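Local structure of isocitrate dehydrogenase [NAD] subunit 2 (Saccharomyces cerevisiae, 3BLX) at residues B[250-255]-B[260-265]; B[116-121]-B[127-132]. The protein works with subunit 1 in an octamer that oxidatively decarboxylates isocitrate to 2-oxoglutarate with NAD in the citric acid cycle, and also binds mitochondrial mRNA leaders. All coordinates share one frame; numbering follows the deposited sequence.

Coming from the N terminus, the chain reaches contact 2 first. Strand 109-117 runs out into a loop, turns back, and pairs antiparallel with the start of strand 130-136, so the contact of 116-121 with 127-132 closes that loop before anything of contact 1 appears. Contact 1 follows much later, where the chain leaves the end of helix 244-258 and 260-265 folds back on 250-255 just before strand 266-271. The two loops come in series and neither nest nor cross. In space they adjoin, with centres 11 Å apart: Asn254 and Ser255 of the helix pack on Ala116, and Asn254 also meets Leu131, tying helix 244-258 to the sheet.

Contact 1. Residues B[250-255]-B[260-265]; sequences LSDLNS and GSLGLT
Ser255 and Thr265 meet hydroxyl to hydroxyl, with Ser255 OG 3.0 Å from Thr265 OG1 in a hydrogen bond that either could donate. Both oxygens point away from their own carbonyl carbons (chi1 -69° and -55°), which turns the two hydroxyls toward each other, between helix and loop. This is the close-packed part: both residues are buried, the methyl of Thr265 also lies near the serine oxygen, and the side chain of Arg114 from strand 109-117 packs on the two of them. Gly260 N bonds to Ser255 O at 3.2 Å, on a lone pair in the carbonyl plane, tying the chain back to the helix.

The other flank is looser. Leu262 brings only CD1 to the helix, 3.8 Å from Ser255 CB and over the flat face of the Asp252 carboxylate, the side chains crossing at about a right angle. OD1 of that carboxylate forms a salt bridge with Arg114. Subunit 1 approaches here, with Asp217 of its chain against Asp252 and Met221 against Leu262. Ser261, partly exposed, makes an ST turn with Gly263 N. As in related enzymes, Asp252 probably binds magnesium and Arg114 substrate, placing this helix-to-loop return beside the family's metal-isocitrate site.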
ATOM      1  N   LEU B 250     -20.776 -34.098 -14.724  1.00 35.67           N
ATOM      2  CA  LEU B 250     -21.846 -35.048 -14.977  1.00 32.99           C
ATOM      3  C   LEU B 250     -21.471 -36.463 -14.589  1.00 31.69           C
ATOM      4  O   LEU B 250     -22.244 -37.146 -13.942  1.00 37.33           O
ATOM      5  CB  LEU B 250     -22.302 -34.999 -16.432  1.00 31.81           C
ATOM      6  CG  LEU B 250     -23.044 -33.709 -16.784  1.00 44.50           C
ATOM      7  CD1 LEU B 250     -23.681 -33.826 -18.162  1.00 35.14           C
ATOM      8  CD2 LEU B 250     -24.075 -33.378 -15.711  1.00 29.77           C
ATOM      9  N   SER B 251     -20.293 -36.919 -14.982  1.00 37.21           N
ATOM     10  CA  SER B 251     -19.899 -38.271 -14.643  1.00 31.22           C
ATOM     11  C   SER B 251     -19.775 -38.496 -13.123  1.00 34.56           C
ATOM     12  O   SER B 251     -20.079 -39.589 -12.624  1.00 42.59           O
ATOM     13  CB  SER B 251     -18.638 -38.681 -15.391  1.00 35.37           C
ATOM     14  OG  SER B 251     -17.554 -37.891 -14.982  1.00 48.06           O
ATOM     15  N   ASP B 252     -19.366 -37.466 -12.387  1.00 39.85           N
ATOM     16  CA  ASP B 252     -19.250 -37.568 -10.924  1.00 43.63           C
ATOM     17  C   ASP B 252     -20.612 -37.503 -10.218  1.00 34.65           C
ATOM     18  O   ASP B 252     -20.797 -38.041  -9.135  1.00 36.25           O
ATOM     19  CB  ASP B 252     -18.302 -36.490 -10.368  1.00 48.74           C
ATOM     20  CG  ASP B 252     -16.838 -36.963 -10.270  1.00 72.10           C
ATOM     21  OD1 ASP B 252     -16.331 -37.639 -11.202  1.00 52.89           O
ATOM     22  OD2 ASP B 252     -16.182 -36.636  -9.251  1.00 72.96           O
ATOM     23  N   LEU B 253     -21.561 -36.832 -10.845  1.00 33.11           N
ATOM     24  CA  LEU B 253     -22.932 -36.814 -10.377  1.00 31.39           C
ATOM     25  C   LEU B 253     -23.612 -38.172 -10.629  1.00 28.43           C
ATOM     26  O   LEU B 253     -24.373 -38.652  -9.814  1.00 23.55           O
ATOM     27  CB  LEU B 253     -23.674 -35.687 -11.089  1.00 31.98           C
ATOM     28  CG  LEU B 253     -25.124 -35.397 -10.784  1.00 26.83           C
ATOM     29  CD1 LEU B 253     -25.420 -33.941 -11.036  1.00 40.07           C
ATOM     30  CD2 LEU B 253     -25.976 -36.249 -11.649  1.00 34.33           C
ATOM     31  N   ASN B 254     -23.322 -38.787 -11.762  1.00 25.40           N
ATOM     32  CA  ASN B 254     -23.819 -40.125 -12.050  1.00 37.58           C
ATOM     33  C   ASN B 254     -23.329 -41.149 -11.020  1.00 37.21           C
ATOM     34  O   ASN B 254     -24.083 -41.986 -10.539  1.00 45.61           O
ATOM     35  CB  ASN B 254     -23.459 -40.550 -13.491  1.00 28.35           C
ATOM     36  CG  ASN B 254     -24.209 -39.736 -14.551  1.00 32.43           C
ATOM     37  OD1 ASN B 254     -25.146 -38.989 -14.233  1.00 29.64           O
ATOM     38  ND2 ASN B 254     -23.805 -39.883 -15.813  1.00 25.67           N
ATOM     39  N   SER B 255     -22.057 -41.068 -10.674  1.00 37.60           N
ATOM     40  CA  SER B 255     -21.487 -41.981  -9.700  1.00 42.47           C
ATOM     41  C   SER B 255     -22.065 -41.739  -8.307  1.00 39.47           C
ATOM     42  O   SER B 255     -22.116 -42.646  -7.475  1.00 38.15           O
ATOM     43  CB  SER B 255     -19.954 -41.887  -9.701  1.00 29.45           C
ATOM     44  OG  SER B 255     -19.431 -42.416 -10.912  1.00 38.02           O
ATOM     45  N   GLY B 260     -22.850 -43.239  -4.463  1.00 48.62           N
ATOM     46  CA  GLY B 260     -22.545 -42.258  -3.429  1.00 32.14           C
ATOM     47  C   GLY B 260     -21.059 -41.969  -3.339  1.00 47.64           C
ATOM     48  O   GLY B 260     -20.607 -41.358  -2.368  1.00 47.91           O
ATOM     49  N   SER B 261     -20.298 -42.411  -4.349  1.00 34.93           N
ATOM     50  CA  SER B 261     -18.852 -42.190  -4.394  1.00 41.38           C
ATOM     51  C   SER B 261     -18.245 -42.780  -5.645  1.00 41.46           C
ATOM     52  O   SER B 261     -18.912 -43.502  -6.392  1.00 44.71           O
ATOM     53  CB  SER B 261     -18.163 -42.826  -3.183  1.00 49.24           C
ATOM     54  OG  SER B 261     -17.903 -44.203  -3.433  1.00 43.05           O
ATOM     55  N   LEU B 262     -16.961 -42.505  -5.859  1.00 37.36           N
ATOM     56  CA  LEU B 262     -16.253 -43.067  -7.020  1.00 55.48           C
ATOM     57  C   LEU B 262     -15.768 -44.506  -6.816  1.00 48.42           C
ATOM     58  O   LEU B 262     -15.127 -45.081  -7.711  1.00 46.66           O
ATOM     59  CB  LEU B 262     -15.065 -42.184  -7.423  1.00 54.71           C
ATOM     60  CG  LEU B 262     -15.273 -40.722  -7.821  1.00 50.39           C
ATOM     61  CD1 LEU B 262     -16.486 -40.544  -8.706  1.00 47.57           C
ATOM     62  CD2 LEU B 262     -15.384 -39.842  -6.592  1.00 56.08           C
ATOM     63  N   GLY B 263     -16.089 -45.065  -5.647  1.00 36.57           N
ATOM     64  CA  GLY B 263     -15.548 -46.335  -5.199  1.00 38.39           C
ATOM     65  C   GLY B 263     -15.822 -47.542  -6.075  1.00 46.63           C
ATOM     66  O   GLY B 263     -15.016 -48.469  -6.131  1.00 50.90           O
ATOM     67  N   LEU B 264     -16.956 -47.535  -6.766  1.00 39.90           N
ATOM     68  CA  LEU B 264     -17.336 -48.692  -7.549  1.00 41.54           C
ATOM     69  C   LEU B 264     -17.374 -48.394  -9.043  1.00 49.03           C
ATOM     70  O   LEU B 264     -18.004 -49.119  -9.817  1.00 59.14           O
ATOM     71  CB  LEU B 264     -18.688 -49.241  -7.066  1.00 46.29           C
ATOM     72  CG  LEU B 264     -18.839 -49.267  -5.544  1.00 61.51           C
ATOM     73  CD1 LEU B 264     -20.257 -49.612  -5.141  1.00 52.88           C
ATOM     74  CD2 LEU B 264     -17.832 -50.222  -4.917  1.00 53.16           C
ATOM     75  N   THR B 265     -16.678 -47.344  -9.451  1.00 47.84           N
ATOM     76  CA  THR B 265     -16.820 -46.842 -10.809  1.00 41.33           C
ATOM     77  C   THR B 265     -15.659 -47.182 -11.742  1.00 48.04           C
ATOM     78  O   THR B 265     -14.494 -46.840 -11.475  1.00 46.29           O
ATOM     79  CB  THR B 265     -17.028 -45.322 -10.802  1.00 59.04           C
ATOM     80  OG1 THR B 265     -18.141 -44.993  -9.959  1.00 66.39           O
ATOM     81  CG2 THR B 265     -17.287 -44.827 -12.214  1.00 45.43           C
TER

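Contact 2. Residues B[116-121]-B[127-132]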
ATOM      1  N   ALA B 116     -22.412 -45.738 -14.859  1.00 31.75           N
ATOM      2  CA  ALA B 116     -22.768 -45.747 -13.445  1.00 43.79           C
ATOM      3  C   ALA B 116     -23.986 -46.639 -13.192  1.00 40.36           C
ATOM      4  O   ALA B 116     -25.101 -46.215 -13.440  1.00 34.62           O
ATOM      5  CB  ALA B 116     -23.020 -44.340 -12.946  1.00 28.22           C
ATOM      6  N   LYS B 117     -23.760 -47.875 -12.729  1.00 49.75           N
ATOM      7  CA  LYS B 117     -24.861 -48.811 -12.486  1.00 50.26           C
ATOM      8  C   LYS B 117     -25.043 -49.152 -11.012  1.00 42.86           C
ATOM      9  O   LYS B 117     -24.073 -49.255 -10.273  1.00 48.97           O
ATOM     10  CB  LYS B 117     -24.734 -50.082 -13.341  1.00 35.07           C
ATOM     11  CG  LYS B 117     -26.076 -50.826 -13.500  1.00 63.75           C
ATOM     12  CD  LYS B 117     -26.049 -51.973 -14.522  1.00 66.30           C
ATOM     13  CE  LYS B 117     -25.504 -53.282 -13.945  1.00 93.04           C
ATOM     14  NZ  LYS B 117     -25.473 -54.403 -14.950  1.00 79.54           N
ATOM     15  N   SER B 118     -26.298 -49.293 -10.589  1.00 48.63           N
ATOM     16  CA  SER B 118     -26.632 -49.812  -9.264  1.00 58.09           C
ATOM     17  C   SER B 118     -26.211 -51.278  -9.144  1.00 60.78           C
ATOM     18  O   SER B 118     -26.147 -52.003 -10.159  1.00 30.08           O
ATOM     19  CB  SER B 118     -28.126 -49.682  -9.006  1.00 46.15           C
ATOM     20  OG  SER B 118     -28.452 -48.353  -8.649  1.00 42.43           O
ATOM     21  N   ILE B 119     -25.892 -51.699  -7.919  1.00 65.95           N
ATOM     22  CA  ILE B 119     -25.552 -53.098  -7.652  1.00 72.17           C
ATOM     23  C   ILE B 119     -26.783 -53.819  -7.114  1.00 82.77           C
ATOM     24  O   ILE B 119     -27.364 -53.403  -6.102  1.00 70.92           O
ATOM     25  CB  ILE B 119     -24.401 -53.238  -6.636  1.00 78.85           C
ATOM     26  CG1 ILE B 119     -23.113 -52.591  -7.160  1.00 66.24           C
ATOM     27  CG2 ILE B 119     -24.175 -54.706  -6.303  1.00 94.31           C
ATOM     28  CD1 ILE B 119     -22.665 -53.092  -8.548  1.00 57.93           C
ATOM     29  N   GLU B 120     -27.191 -54.882  -7.806  1.00 98.38           N
ATOM     30  CA  GLU B 120     -28.349 -55.683  -7.392  1.00104.25           C
ATOM     31  C   GLU B 120     -28.121 -56.343  -6.039  1.00 94.79           C
ATOM     32  O   GLU B 120     -27.117 -57.027  -5.830  1.00 86.30           O
ATOM     33  CB  GLU B 120     -28.688 -56.752  -8.442  1.00100.21           C
ATOM     34  CG  GLU B 120     -29.427 -56.208  -9.651  1.00116.63           C
ATOM     35  CD  GLU B 120     -30.671 -55.421  -9.259  1.00122.77           C
ATOM     36  OE1 GLU B 120     -31.288 -55.765  -8.222  1.00 90.96           O
ATOM     37  OE2 GLU B 120     -31.021 -54.460  -9.986  1.00107.63           O
ATOM     38  N   GLY B 121     -29.057 -56.127  -5.120  1.00 75.15           N
ATOM     39  CA  GLY B 121     -28.935 -56.663  -3.777  1.00 94.25           C
ATOM     40  C   GLY B 121     -28.217 -55.775  -2.770  1.00 94.15           C
ATOM     41  O   GLY B 121     -28.215 -56.067  -1.572  1.00 98.35           O
ATOM     42  N   GLU B 127     -31.994 -46.038  -6.644  1.00 61.25           N
ATOM     43  CA  GLU B 127     -32.191 -47.389  -7.166  1.00 50.81           C
ATOM     44  C   GLU B 127     -32.453 -47.439  -8.655  1.00 51.79           C
ATOM     45  O   GLU B 127     -32.992 -46.507  -9.240  1.00 53.07           O
ATOM     46  CB  GLU B 127     -33.333 -48.088  -6.430  1.00 66.77           C
ATOM     47  CG  GLU B 127     -33.191 -48.023  -4.921  1.00102.63           C
ATOM     48  CD  GLU B 127     -34.085 -49.007  -4.202  1.00114.01           C
ATOM     49  OE1 GLU B 127     -34.976 -49.585  -4.862  1.00102.47           O
ATOM     50  OE2 GLU B 127     -33.891 -49.197  -2.978  1.00113.89           O
ATOM     51  N   ASN B 128     -32.068 -48.557  -9.255  1.00 54.22           N
ATOM     52  CA  ASN B 128     -32.339 -48.816 -10.662  1.00 56.97           C
ATOM     53  C   ASN B 128     -31.686 -47.832 -11.591  1.00 54.44           C
ATOM     54  O   ASN B 128     -32.210 -47.525 -12.656  1.00 60.77           O
ATOM     55  CB  ASN B 128     -33.835 -48.872 -10.937  1.00 67.03           C
ATOM     56  CG  ASN B 128     -34.479 -50.097 -10.347  1.00 75.60           C
ATOM     57  OD1 ASN B 128     -35.444 -49.984  -9.594  1.00 65.90           O
ATOM     58  ND2 ASN B 128     -33.940 -51.284 -10.669  1.00 46.89           N
ATOM     59  N   VAL B 129     -30.527 -47.346 -11.190  1.00 48.32           N
ATOM     60  CA  VAL B 129     -29.772 -46.471 -12.058  1.00 45.80           C
ATOM     61  C   VAL B 129     -28.829 -47.278 -12.958  1.00 30.77           C
ATOM     62  O   VAL B 129     -28.104 -48.141 -12.501  1.00 38.77           O
ATOM     63  CB  VAL B 129     -29.064 -45.320 -11.262  1.00 36.96           C
ATOM     64  CG1 VAL B 129     -29.176 -45.523  -9.789  1.00 35.22           C
ATOM     65  CG2 VAL B 129     -27.619 -45.152 -11.678  1.00 48.59           C
ATOM     66  N   ASP B 130     -28.876 -47.008 -14.252  1.00 44.37           N
ATOM     67  CA  ASP B 130     -27.950 -47.634 -15.183  1.00 57.39           C
ATOM     68  C   ASP B 130     -27.574 -46.609 -16.256  1.00 48.09           C
ATOM     69  O   ASP B 130     -28.140 -46.585 -17.340  1.00 34.74           O
ATOM     70  CB  ASP B 130     -28.548 -48.921 -15.775  1.00 38.70           C
ATOM     71  CG  ASP B 130     -27.551 -49.690 -16.616  1.00 73.70           C
ATOM     72  OD1 ASP B 130     -26.439 -49.155 -16.848  1.00 77.51           O
ATOM     73  OD2 ASP B 130     -27.879 -50.821 -17.051  1.00 85.00           O
ATOM     74  N   LEU B 131     -26.600 -45.766 -15.934  1.00 44.06           N
ATOM     75  CA  LEU B 131     -26.289 -44.612 -16.757  1.00 33.75           C
ATOM     76  C   LEU B 131     -25.019 -44.820 -17.551  1.00 33.98           C
ATOM     77  O   LEU B 131     -24.087 -45.450 -17.077  1.00 35.10           O
ATOM     78  CB  LEU B 131     -26.152 -43.393 -15.858  1.00 21.53           C
ATOM     79  CG  LEU B 131     -27.470 -43.044 -15.188  1.00 35.87           C
ATOM     80  CD1 LEU B 131     -27.300 -42.050 -14.051  1.00 34.56           C
ATOM     81  CD2 LEU B 131     -28.440 -42.534 -16.237  1.00 24.44           C
ATOM     82  N   VAL B 132     -24.986 -44.292 -18.767  1.00 34.38           N
ATOM     83  CA  VAL B 132     -23.766 -44.319 -19.574  1.00 47.02           C
ATOM     84  C   VAL B 132     -23.468 -42.917 -20.119  1.00 48.51           C
ATOM     85  O   VAL B 132     -24.287 -42.352 -20.847  1.00 50.20           O
ATOM     86  CB  VAL B 132     -23.858 -45.336 -20.743  1.00 29.28           C
ATOM     87  CG1 VAL B 132     -22.592 -45.322 -21.547  1.00 33.49           C
ATOM     88  CG2 VAL B 132     -24.094 -46.712 -20.206  1.00 37.55           C
TER
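Ala116 and Leu131 form the hydrogen-bonded pair of this antiparallel ladder. Ala116 N reaches Leu131 O at 2.8 Å, and Leu131 N returns to Ala116 O at 2.9 Å. The next rung outward, Lys117 with Asp130, is non-hydrogen-bonded; beside it Lys117 CA makes a CA-H...O contact with Val129 O, the carbonyl just before Asp130. Beyond it, Ser118 N bonds to the same Val129 O at 2.9 Å. The Ser118 hydroxyl takes a weak bond from Val129 N (3.4 Å), so side chain and backbone of one serine grip both polar backbone groups of one valine.

Lys117 and Asp130 leave the ladder on the same face and run alongside each other in one direction, each with CG anti to its own N (chi1 -159° and -173°). It is the lysine's methylenes that line the carboxylate, with CD 3.3 Å from Asp130 OD2; NZ of Lys117 continues past and remains 4.8 Å from Asp130 OD2, too far for a salt bridge. Asp130 OD1 makes a long, weak ion pair with Arg181. With an alanine here in place of Asp130, the aliphatic chain of Lys117 would probably lose the carboxylate it lies against, and Arg181 its weak, distant counter-charge.

On the other face, Ala116 CB and Leu131 CB are 4.4 Å apart, facing helix 244-258, with Ser258 also on Ala116. Tyr235 adds to the packing on Leu131, while Val132 carries the sheet onward by bonding to Ser240 of strand 238-242. This is the loop end of a beta hairpin with a long connection, whose two strands lie in the interior of the mixed sheet of this isocitrate/isopropylmalate dehydrogenase fold.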